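Local coordinates for protein flavin-containing monooxygenase (Allium sativum, PDB 6WPU) that probably oxidises the sulfur of S-allyl-L-cysteine, using a bound flavin-adenine dinucleotide as cofactor, at residues A[30-43]-A[127-140]. Numbering follows the deposited sequence.
Sequences AGAAGLVTARELRR and LERFGREFGVSREV. With FAD (flavin-adenine dinucleotide), chain B; SO4 (sulfate ion), chain C.
Arg39 reaches from helix 32-43 into the angle between Phe130 and Phe134. Its CB rests on Val136 CG2, and its CG, anti to the backbone N (chi1 180°), runs past Phe134 CB. CD then lies over the Phe134 face in a CH-pi contact, 3.8 Å from the ring centroid. A bend at chi3 brings NE near Phe130 CZ and sets Arg39 CZ 4.6 Å above the Phe134 centroid, a cation-pi contact in which the guanidinium stands nearly upright on the ring, the planes 87° apart. At the tip, Arg39 NH1 comes within 3.3 Å of Phe130 CE2 and forms a salt bridge with Asp102. NE and NH2 both grip Glu40 OE2 in a salt bridge, from opposite faces of the carboxylate, and NH2 forms another with Glu348. A leucine in place of Arg39 would probably leave Glu40 and Asp102 each short of one positive partner and strip the Phe134 face of its guanidinium. Arg42 NH2 donates to Phe134 O (3.1 Å), and a water bridges the same carbonyl to Arg42 NE; Arg42 and Arg43 also hold a sulfate, probably from the crystallisation liquor, beside the Phe134 ring edge. Toward the N-terminus of helix 32-43, Val136 CG1 touches Leu35 CD2 (3.7 Å) and Ala38 CB (3.6 Å), while Leu127 CD2 meets Ala32 CB. Helical segment 127-133 runs at 19° to helix 32-43, the first helix of a Rossmann-type dinucleotide-binding fold, at whose glycine-rich start Ala33 N hydrogen-bonds FAD O1P.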
ATOM      1  N   ALA A  30      13.344  -0.210   0.706  1.00 31.50           N
ATOM      2  CA  ALA A  30      13.446  -1.083   1.874  1.00 32.28           C
ATOM      3  C   ALA A  30      12.286  -0.857   2.840  1.00 36.18           C
ATOM      4  O   ALA A  30      12.465  -0.799   4.063  1.00 29.66           O
ATOM      5  CB  ALA A  30      14.784  -0.895   2.587  1.00 30.92           C
ATOM      6  N   GLY A  31      11.070  -0.705   2.300  1.00 35.67           N
ATOM      7  CA  GLY A  31       9.869  -0.915   3.081  1.00 29.49           C
ATOM      8  C   GLY A  31       9.657  -2.405   3.264  1.00 38.62           C
ATOM      9  O   GLY A  31      10.543  -3.222   2.991  1.00 34.10           O
ATOM     10  N   ALA A  32       8.442  -2.768   3.691  1.00 34.33           N
ATOM     11  CA  ALA A  32       8.142  -4.176   3.915  1.00 34.43           C
ATOM     12  C   ALA A  32       8.393  -5.012   2.662  1.00 34.64           C
ATOM     13  O   ALA A  32       8.909  -6.131   2.753  1.00 34.11           O
ATOM     14  CB  ALA A  32       6.696  -4.329   4.382  1.00 35.69           C
ATOM     15  N   ALA A  33       8.021  -4.498   1.487  1.00 31.06           N
ATOM     16  CA  ALA A  33       8.212  -5.258   0.252  1.00 31.08           C
ATOM     17  C   ALA A  33       9.690  -5.530  -0.003  1.00 28.80           C
ATOM     18  O   ALA A  33      10.090  -6.677  -0.223  1.00 34.08           O
ATOM     19  CB  ALA A  33       7.597  -4.497  -0.922  1.00 26.14           C
ATOM     20  N   GLY A  34      10.516  -4.478   0.021  1.00 33.01           N
ATOM     21  CA  GLY A  34      11.947  -4.650  -0.199  1.00 31.41           C
ATOM     22  C   GLY A  34      12.614  -5.520   0.854  1.00 32.79           C
ATOM     23  O   GLY A  34      13.491  -6.328   0.538  1.00 34.47           O
ATOM     24  N   LEU A  35      12.202  -5.385   2.116  1.00 32.33           N
ATOM     25  CA  LEU A  35      12.800  -6.208   3.169  1.00 33.77           C
ATOM     26  C   LEU A  35      12.582  -7.690   2.901  1.00 32.95           C
ATOM     27  O   LEU A  35      13.522  -8.488   2.976  1.00 34.34           O
ATOM     28  CB  LEU A  35      12.230  -5.834   4.539  1.00 32.56           C
ATOM     29  CG  LEU A  35      12.625  -4.448   5.031  1.00 37.87           C
ATOM     30  CD1 LEU A  35      11.766  -4.060   6.218  1.00 40.59           C
ATOM     31  CD2 LEU A  35      14.093  -4.431   5.392  1.00 35.35           C
ATOM     32  N   VAL A  36      11.341  -8.091   2.608  1.00 33.60           N
ATOM     33  CA  VAL A  36      11.118  -9.521   2.440  1.00 32.81           C
ATOM     34  C   VAL A  36      11.694  -9.988   1.104  1.00 31.08           C
ATOM     35  O   VAL A  36      12.176 -11.125   0.992  1.00 31.09           O
ATOM     36  CB  VAL A  36       9.622  -9.873   2.620  1.00 36.81           C
ATOM     37  CG1 VAL A  36       8.758  -9.447   1.415  1.00 30.27           C
ATOM     38  CG2 VAL A  36       9.463 -11.368   2.930  1.00 37.33           C
ATOM     39  N   THR A  37      11.723  -9.109   0.097  1.00 29.43           N
ATOM     40  CA  THR A  37      12.339  -9.465  -1.177  1.00 36.94           C
ATOM     41  C   THR A  37      13.825  -9.754  -0.995  1.00 34.35           C
ATOM     42  O   THR A  37      14.352 -10.720  -1.560  1.00 36.36           O
ATOM     43  CB  THR A  37      12.123  -8.352  -2.215  1.00 32.87           C
ATOM     44  OG1 THR A  37      10.726  -8.226  -2.502  1.00 31.12           O
ATOM     45  CG2 THR A  37      12.852  -8.676  -3.527  1.00 29.55           C
ATOM     46  N   ALA A  38      14.510  -8.933  -0.191  1.00 36.29           N
ATOM     47  CA  ALA A  38      15.919  -9.171   0.093  1.00 33.36           C
ATOM     48  C   ALA A  38      16.120 -10.528   0.747  1.00 39.54           C
ATOM     49  O   ALA A  38      17.048 -11.268   0.392  1.00 35.02           O
ATOM     50  CB  ALA A  38      16.469  -8.062   0.988  1.00 33.00           C
ATOM     51  N   ARG A  39      15.257 -10.874   1.707  1.00 36.92           N
ATOM     52  CA  ARG A  39      15.373 -12.166   2.372  1.00 38.09           C
ATOM     53  C   ARG A  39      15.166 -13.311   1.386  1.00 40.55           C
ATOM     54  O   ARG A  39      15.968 -14.252   1.334  1.00 38.76           O
ATOM     55  CB  ARG A  39      14.373 -12.261   3.521  1.00 35.80           C
ATOM     56  CG  ARG A  39      14.426 -13.591   4.267  1.00 38.19           C
ATOM     57  CD  ARG A  39      13.283 -13.675   5.273  1.00 41.61           C
ATOM     58  NE  ARG A  39      12.037 -14.071   4.621  1.00 39.98           N
ATOM     59  CZ  ARG A  39      10.911 -14.385   5.262  1.00 42.73           C
ATOM     60  NH1 ARG A  39      10.853 -14.336   6.594  1.00 36.41           N
ATOM     61  NH2 ARG A  39       9.843 -14.756   4.565  1.00 38.38           N
ATOM     62  N   GLU A  40      14.115 -13.227   0.565  1.00 36.10           N
ATOM     63  CA  GLU A  40      13.779 -14.342  -0.316  1.00 40.25           C
ATOM     64  C   GLU A  40      14.811 -14.520  -1.425  1.00 40.38           C
ATOM     65  O   GLU A  40      15.080 -15.649  -1.834  1.00 38.75           O
ATOM     66  CB  GLU A  40      12.377 -14.145  -0.900  1.00 36.08           C
ATOM     67  CG  GLU A  40      11.274 -14.192   0.158  1.00 41.19           C
ATOM     68  CD  GLU A  40      11.237 -15.527   0.911  1.00 44.21           C
ATOM     69  OE1 GLU A  40      11.298 -16.585   0.248  1.00 49.96           O
ATOM     70  OE2 GLU A  40      11.169 -15.519   2.161  1.00 42.11           O
ATOM     71  N   LEU A  41      15.390 -13.423  -1.923  1.00 37.99           N
ATOM     72  CA  LEU A  41      16.480 -13.545  -2.882  1.00 36.53           C
ATOM     73  C   LEU A  41      17.696 -14.204  -2.237  1.00 40.29           C
ATOM     74  O   LEU A  41      18.319 -15.084  -2.837  1.00 37.93           O
ATOM     75  CB  LEU A  41      16.847 -12.170  -3.454  1.00 32.62           C
ATOM     76  CG  LEU A  41      15.803 -11.545  -4.387  1.00 37.88           C
ATOM     77  CD1 LEU A  41      16.086 -10.059  -4.661  1.00 35.12           C
ATOM     78  CD2 LEU A  41      15.745 -12.324  -5.678  1.00 36.49           C
ATOM     79  N   ARG A  42      18.043 -13.794  -1.010  1.00 37.97           N
ATOM     80  CA  ARG A  42      19.181 -14.395  -0.327  1.00 41.86           C
ATOM     81  C   ARG A  42      18.950 -15.882  -0.077  1.00 41.86           C
ATOM     82  O   ARG A  42      19.854 -16.699  -0.276  1.00 44.86           O
ATOM     83  CB  ARG A  42      19.456 -13.652   0.986  1.00 39.80           C
ATOM     84  CG  ARG A  42      20.738 -14.131   1.717  1.00 45.61           C
ATOM     85  CD  ARG A  42      20.422 -15.104   2.855  1.00 50.59           C
ATOM     86  NE  ARG A  42      19.519 -14.509   3.839  1.00 50.18           N
ATOM     87  CZ  ARG A  42      18.716 -15.209   4.634  1.00 53.60           C
ATOM     88  NH1 ARG A  42      18.701 -16.540   4.556  1.00 53.30           N
ATOM     89  NH2 ARG A  42      17.912 -14.578   5.497  1.00 46.10           N
ATOM     90  N   ARG A  43      17.739 -16.251   0.344  1.00 39.74           N
ATOM     91  CA  ARG A  43      17.450 -17.652   0.637  1.00 39.83           C
ATOM     92  C   ARG A  43      17.626 -18.532  -0.586  1.00 42.18           C
ATOM     93  O   ARG A  43      17.935 -19.717  -0.454  1.00 43.14           O
ATOM     94  CB  ARG A  43      16.028 -17.806   1.157  1.00 39.09           C
ATOM     95  CG  ARG A  43      15.833 -17.342   2.558  1.00 44.42           C
ATOM     96  CD  ARG A  43      14.374 -17.402   2.932  1.00 42.76           C
ATOM     97  NE  ARG A  43      14.240 -17.384   4.376  1.00 40.50           N
ATOM     98  CZ  ARG A  43      13.090 -17.338   5.029  1.00 45.48           C
ATOM     99  NH1 ARG A  43      11.938 -17.280   4.369  1.00 44.00           N
ATOM    100  NH2 ARG A  43      13.104 -17.340   6.353  1.00 47.91           N
ATOM    101  N   LEU A 127       8.785  -4.760  11.720  1.00 40.59           N
ATOM    102  CA  LEU A 127       9.635  -4.770  10.530  1.00 38.77           C
ATOM    103  C   LEU A 127      11.109  -4.639  10.899  1.00 46.00           C
ATOM    104  O   LEU A 127      11.973  -5.242  10.250  1.00 44.16           O
ATOM    105  CB  LEU A 127       9.226  -3.656   9.569  1.00 35.33           C
ATOM    106  CG  LEU A 127       7.809  -3.753   8.997  1.00 37.68           C
ATOM    107  CD1 LEU A 127       7.513  -2.538   8.106  1.00 31.12           C
ATOM    108  CD2 LEU A 127       7.637  -5.048   8.234  1.00 33.34           C
ATOM    109  N   GLU A 128      11.419  -3.862  11.941  1.00 46.39           N
ATOM    110  CA  GLU A 128      12.811  -3.732  12.362  1.00 42.66           C
ATOM    111  C   GLU A 128      13.330  -5.039  12.945  1.00 40.15           C
ATOM    112  O   GLU A 128      14.465  -5.439  12.660  1.00 40.19           O
ATOM    113  CB  GLU A 128      12.956  -2.586  13.363  1.00 43.41           C
ATOM    114  CG  GLU A 128      12.792  -1.203  12.717  1.00 44.37           C
ATOM    115  CD  GLU A 128      12.593  -0.083  13.737  1.00 51.35           C
ATOM    116  OE1 GLU A 128      12.460  -0.391  14.943  1.00 55.14           O
ATOM    117  OE2 GLU A 128      12.559   1.103  13.325  1.00 52.46           O
ATOM    118  N   ARG A 129      12.513  -5.718  13.761  1.00 39.54           N
ATOM    119  CA  ARG A 129      12.893  -7.037  14.257  1.00 43.40           C
ATOM    120  C   ARG A 129      13.094  -8.009  13.097  1.00 43.13           C
ATOM    121  O   ARG A 129      14.064  -8.775  13.075  1.00 47.22           O
ATOM    122  CB  ARG A 129      11.836  -7.572  15.229  1.00 46.49           C
ATOM    123  CG  ARG A 129      11.723  -6.832  16.563  1.00 51.48           C
ATOM    124  CD  ARG A 129      10.914  -7.631  17.606  1.00 58.76           C
ATOM    125  NE  ARG A 129       9.469  -7.511  17.428  1.00 70.10           N
ATOM    126  CZ  ARG A 129       8.643  -8.513  17.116  1.00 76.88           C
ATOM    127  NH1 ARG A 129       7.334  -8.274  16.989  1.00 77.11           N
ATOM    128  NH2 ARG A 129       9.105  -9.750  16.937  1.00 68.81           N
ATOM    129  N   PHE A 130      12.177  -7.987  12.127  1.00 41.31           N
ATOM    130  CA  PHE A 130      12.325  -8.778  10.914  1.00 37.06           C
ATOM    131  C   PHE A 130      13.661  -8.491  10.241  1.00 38.14           C
ATOM    132  O   PHE A 130      14.428  -9.413   9.951  1.00 38.51           O
ATOM    133  CB  PHE A 130      11.159  -8.482   9.954  1.00 31.10           C
ATOM    134  CG  PHE A 130      11.238  -9.227   8.644  1.00 38.35           C
ATOM    135  CD1 PHE A 130      12.043  -8.765   7.604  1.00 33.17           C
ATOM    136  CD2 PHE A 130      10.503 -10.389   8.451  1.00 37.08           C
ATOM    137  CE1 PHE A 130      12.119  -9.447   6.399  1.00 40.33           C
ATOM    138  CE2 PHE A 130      10.575 -11.084   7.243  1.00 40.53           C
ATOM    139  CZ  PHE A 130      11.383 -10.613   6.217  1.00 39.45           C
ATOM    140  N   GLY A 131      13.940  -7.212   9.962  1.00 38.23           N
ATOM    141  CA  GLY A 131      15.178  -6.854   9.287  1.00 36.58           C
ATOM    142  C   GLY A 131      16.427  -7.329  10.016  1.00 43.86           C
ATOM    143  O   GLY A 131      17.426  -7.671   9.381  1.00 42.84           O
ATOM    144  N   ARG A 132      16.389  -7.360  11.352  1.00 45.53           N
ATOM    145  CA  ARG A 132      17.497  -7.922  12.116  1.00 47.75           C
ATOM    146  C   ARG A 132      17.488  -9.442  12.057  1.00 45.68           C
ATOM    147  O   ARG A 132      18.529 -10.067  11.825  1.00 43.89           O
ATOM    148  CB  ARG A 132      17.447  -7.449  13.572  1.00 51.92           C
ATOM    149  CG  ARG A 132      17.966  -6.033  13.784  1.00 63.96           C
ATOM    150  CD  ARG A 132      18.028  -5.646  15.265  1.00 74.14           C
ATOM    151  NE  ARG A 132      16.706  -5.535  15.881  1.00 78.33           N
ATOM    152  CZ  ARG A 132      16.003  -4.405  15.965  1.00 75.61           C
ATOM    153  NH1 ARG A 132      16.491  -3.274  15.470  1.00 76.19           N
ATOM    154  NH2 ARG A 132      14.810  -4.408  16.545  1.00 68.28           N
ATOM    155  N   GLU A 133      16.321 -10.055  12.260  1.00 44.44           N
ATOM    156  CA  GLU A 133      16.268 -11.510  12.382  1.00 43.80           C
ATOM    157  C   GLU A 133      16.815 -12.194  11.135  1.00 47.13           C
ATOM    158  O   GLU A 133      17.499 -13.222  11.228  1.00 45.65           O
ATOM    159  CB  GLU A 133      14.833 -11.969  12.645  1.00 46.44           C
ATOM    160  CG  GLU A 133      14.677 -13.484  12.694  1.00 54.42           C
ATOM    161  CD  GLU A 133      15.409 -14.105  13.867  1.00 62.31           C
ATOM    162  OE1 GLU A 133      15.488 -13.456  14.932  1.00 64.97           O
ATOM    163  OE2 GLU A 133      15.920 -15.237  13.716  1.00 69.78           O
ATOM    164  N   PHE A 134      16.534 -11.637   9.961  1.00 42.63           N
ATOM    165  CA  PHE A 134      16.915 -12.272   8.709  1.00 40.96           C
ATOM    166  C   PHE A 134      18.099 -11.581   8.043  1.00 39.56           C
ATOM    167  O   PHE A 134      18.354 -11.797   6.853  1.00 42.48           O
ATOM    168  CB  PHE A 134      15.686 -12.348   7.800  1.00 40.95           C
ATOM    169  CG  PHE A 134      14.555 -13.153   8.418  1.00 45.28           C
ATOM    170  CD1 PHE A 134      14.676 -14.530   8.578  1.00 46.90           C
ATOM    171  CD2 PHE A 134      13.412 -12.533   8.889  1.00 42.78           C
ATOM    172  CE1 PHE A 134      13.663 -15.271   9.160  1.00 46.43           C
ATOM    173  CE2 PHE A 134      12.391 -13.263   9.476  1.00 42.93           C
ATOM    174  CZ  PHE A 134      12.512 -14.632   9.615  1.00 46.81           C
ATOM    175  N   GLY A 135      18.851 -10.783   8.808  1.00 44.44           N
ATOM    176  CA  GLY A 135      20.098 -10.201   8.342  1.00 42.30           C
ATOM    177  C   GLY A 135      19.962  -9.264   7.167  1.00 43.25           C
ATOM    178  O   GLY A 135      20.935  -9.057   6.437  1.00 39.70           O
ATOM    179  N   VAL A 136      18.779  -8.691   6.959  1.00 43.89           N
ATOM    180  CA  VAL A 136      18.547  -7.805   5.819  1.00 40.27           C
ATOM    181  C   VAL A 136      18.946  -6.365   6.128  1.00 44.12           C
ATOM    182  O   VAL A 136      19.581  -5.709   5.297  1.00 40.31           O
ATOM    183  CB  VAL A 136      17.073  -7.882   5.378  1.00 40.23           C
ATOM    184  CG1 VAL A 136      16.781  -6.795   4.350  1.00 36.31           C
ATOM    185  CG2 VAL A 136      16.752  -9.250   4.809  1.00 44.96           C
ATOM    186  N   SER A 137      18.579  -5.860   7.312  1.00 44.01           N
ATOM    187  CA  SER A 137      18.771  -4.443   7.634  1.00 47.97           C
ATOM    188  C   SER A 137      20.218  -4.004   7.441  1.00 45.51           C
ATOM    189  O   SER A 137      20.495  -2.944   6.863  1.00 44.27           O
ATOM    190  CB  SER A 137      18.353  -4.171   9.079  1.00 48.86           C
ATOM    191  OG  SER A 137      16.967  -4.317   9.267  1.00 54.29           O
ATOM    192  N   ARG A 138      21.156  -4.808   7.935  1.00 39.10           N
ATOM    193  CA  ARG A 138      22.557  -4.422   7.917  1.00 39.44           C
ATOM    194  C   ARG A 138      23.104  -4.278   6.500  1.00 45.13           C
ATOM    195  O   ARG A 138      24.173  -3.685   6.320  1.00 44.53           O
ATOM    196  CB  ARG A 138      23.372  -5.456   8.685  1.00 41.57           C
ATOM    197  CG  ARG A 138      23.416  -6.777   7.953  1.00 45.07           C
ATOM    198  CD  ARG A 138      23.997  -7.920   8.761  1.00 53.09           C
ATOM    199  NE  ARG A 138      23.699  -9.174   8.069  1.00 63.94           N
ATOM    200  CZ  ARG A 138      24.252 -10.345   8.355  1.00 77.88           C
ATOM    201  NH1 ARG A 138      25.158 -10.437   9.322  1.00 81.51           N
ATOM    202  NH2 ARG A 138      23.904 -11.424   7.666  1.00 81.61           N
ATOM    203  N   GLU A 139      22.404  -4.800   5.491  1.00 38.42           N
ATOM    204  CA  GLU A 139      22.879  -4.729   4.115  1.00 39.52           C
ATOM    205  C   GLU A 139      22.227  -3.610   3.304  1.00 43.96           C
ATOM    206  O   GLU A 139      22.624  -3.388   2.154  1.00 42.78           O
ATOM    207  CB  GLU A 139      22.657  -6.079   3.423  1.00 42.76           C
ATOM    208  CG  GLU A 139      23.256  -7.239   4.221  1.00 56.21           C
ATOM    209  CD  GLU A 139      23.188  -8.574   3.502  1.00 71.43           C
ATOM    210  OE1 GLU A 139      22.747  -8.601   2.331  1.00 76.20           O
ATOM    211  OE2 GLU A 139      23.579  -9.596   4.114  1.00 74.66           O
ATOM    212  N   VAL A 140      21.248  -2.897   3.863  1.00 37.83           N
ATOM    213  CA  VAL A 140      20.532  -1.895   3.082  1.00 34.48           C
ATOM    214  C   VAL A 140      21.434  -0.680   2.887  1.00 39.29           C
ATOM    215  O   VAL A 140      21.995  -0.146   3.849  1.00 35.69           O
ATOM    216  CB  VAL A 140      19.212  -1.521   3.777  1.00 38.45           C
ATOM    217  CG1 VAL A 140      18.515  -0.385   3.045  1.00 34.36           C
ATOM    218  CG2 VAL A 140      18.290  -2.734   3.873  1.00 35.41           C
TER
HETATM  219  PA  FAD B 501       6.406   1.360   1.269  1.00 31.96           P
HETATM  220  O1A FAD B 501       6.077   1.151   2.748  1.00 27.94           O
HETATM  221  O2A FAD B 501       6.004   2.568   0.586  1.00 25.37           O
HETATM  222  O5B FAD B 501       7.897   1.361   1.005  1.00 34.12           O
HETATM  223  C5B FAD B 501       8.571   1.728  -0.193  1.00 31.17           C
HETATM  224  C4B FAD B 501      10.036   2.121   0.102  1.00 31.74           C
HETATM  225  O4B FAD B 501      10.797   2.383  -1.045  1.00 30.96           O
HETATM  226  C3B FAD B 501      10.149   3.328   0.994  1.00 34.37           C
HETATM  227  O3B FAD B 501      10.978   3.068   2.079  1.00 34.74           O
HETATM  228  C2B FAD B 501      10.751   4.379   0.130  1.00 35.74           C
HETATM  229  O2B FAD B 501      11.542   5.275   0.824  1.00 32.34           O
HETATM  230  C1B FAD B 501      11.556   3.540  -0.819  1.00 31.34           C
HETATM  231  N9A FAD B 501      11.796   4.166  -2.099  1.00 32.86           N
HETATM  232  C8A FAD B 501      10.833   4.770  -2.899  1.00 35.37           C
HETATM  233  N7A FAD B 501      11.404   5.249  -4.012  1.00 33.29           N
HETATM  234  C5A FAD B 501      12.778   4.998  -3.976  1.00 35.91           C
HETATM  235  C6A FAD B 501      13.846   5.271  -4.828  1.00 30.52           C
HETATM  236  N6A FAD B 501      13.650   5.961  -6.081  1.00 29.53           N
HETATM  237  N1A FAD B 501      15.084   4.861  -4.497  1.00 33.72           N
HETATM  238  C2A FAD B 501      15.330   4.211  -3.329  1.00 30.90           C
HETATM  239  N3A FAD B 501      14.327   3.928  -2.466  1.00 29.23           N
HETATM  240  C4A FAD B 501      13.051   4.305  -2.758  1.00 31.42           C
HETATM  241  N1  FAD B 501      -1.133  -2.868   5.563  1.00 31.60           N
HETATM  242  C2  FAD B 501      -1.338  -3.759   6.675  1.00 35.09           C
HETATM  243  O2  FAD B 501      -0.857  -5.021   6.633  1.00 44.49           O
HETATM  244  N3  FAD B 501      -2.112  -3.377   7.747  1.00 42.76           N
HETATM  245  C4  FAD B 501      -2.635  -2.102   7.809  1.00 35.31           C
HETATM  246  O4  FAD B 501      -3.389  -1.691   8.858  1.00 40.92           O
HETATM  247  C4X FAD B 501      -2.256  -1.082   6.811  1.00 39.36           C
HETATM  248  N5  FAD B 501      -2.588   0.252   7.010  1.00 37.80           N
HETATM  249  C5X FAD B 501      -2.183   1.199   6.075  1.00 38.63           C
HETATM  250  C6  FAD B 501      -2.530   2.544   6.269  1.00 35.07           C
HETATM  251  C7  FAD B 501      -2.110   3.491   5.340  1.00 38.98           C
HETATM  252  C7M FAD B 501      -2.498   4.930   5.552  1.00 35.51           C
HETATM  253  C8  FAD B 501      -1.361   3.112   4.229  1.00 40.64           C
HETATM  254  C8M FAD B 501      -0.907   4.107   3.209  1.00 38.15           C
HETATM  255  C9  FAD B 501      -1.017   1.771   4.031  1.00 34.96           C
HETATM  256  C9A FAD B 501      -1.426   0.816   4.951  1.00 35.51           C
HETATM  257  N10 FAD B 501      -1.057  -0.560   4.758  1.00 33.75           N
HETATM  258  C10 FAD B 501      -1.463  -1.522   5.691  1.00 31.05           C
HETATM  259  C1' FAD B 501      -0.306  -0.965   3.559  1.00 38.84           C
HETATM  260  C2' FAD B 501       1.187  -0.719   3.495  1.00 42.88           C
HETATM  261  O2' FAD B 501       1.465  -0.045   2.338  1.00 56.56           O
HETATM  262  C3' FAD B 501       1.818  -2.090   3.409  1.00 44.39           C
HETATM  263  O3' FAD B 501       1.639  -2.586   4.679  1.00 53.07           O
HETATM  264  C4' FAD B 501       3.306  -2.116   3.078  1.00 43.47           C
HETATM  265  O4' FAD B 501       3.931  -1.214   3.914  1.00 43.29           O
HETATM  266  C5' FAD B 501       3.688  -1.864   1.616  1.00 39.46           C
HETATM  267  O5' FAD B 501       5.055  -1.582   1.704  1.00 39.25           O
HETATM  268  P   FAD B 501       6.094  -1.266   0.551  1.00 32.72           P
HETATM  269  O1P FAD B 501       7.534  -1.801   0.903  1.00 35.17           O
HETATM  270  O2P FAD B 501       5.395  -1.782  -0.769  1.00 29.17           O
HETATM  271  O3P FAD B 501       5.859   0.344   0.306  1.00 31.39           O
HETATM  272  S   SO4 C 502      16.742 -17.835   7.273  0.91 50.72           S
HETATM  273  O1  SO4 C 502      17.384 -16.555   7.574  0.91 48.68           O
HETATM  274  O2  SO4 C 502      15.506 -17.969   8.036  0.91 49.81           O
HETATM  275  O3  SO4 C 502      16.469 -17.949   5.851  0.91 47.38           O
HETATM  276  O4  SO4 C 502      17.670 -18.906   7.621  0.91 66.05           O
HETATM  277  O   HOH W   1      19.594 -11.516   4.262  1.00 47.97           O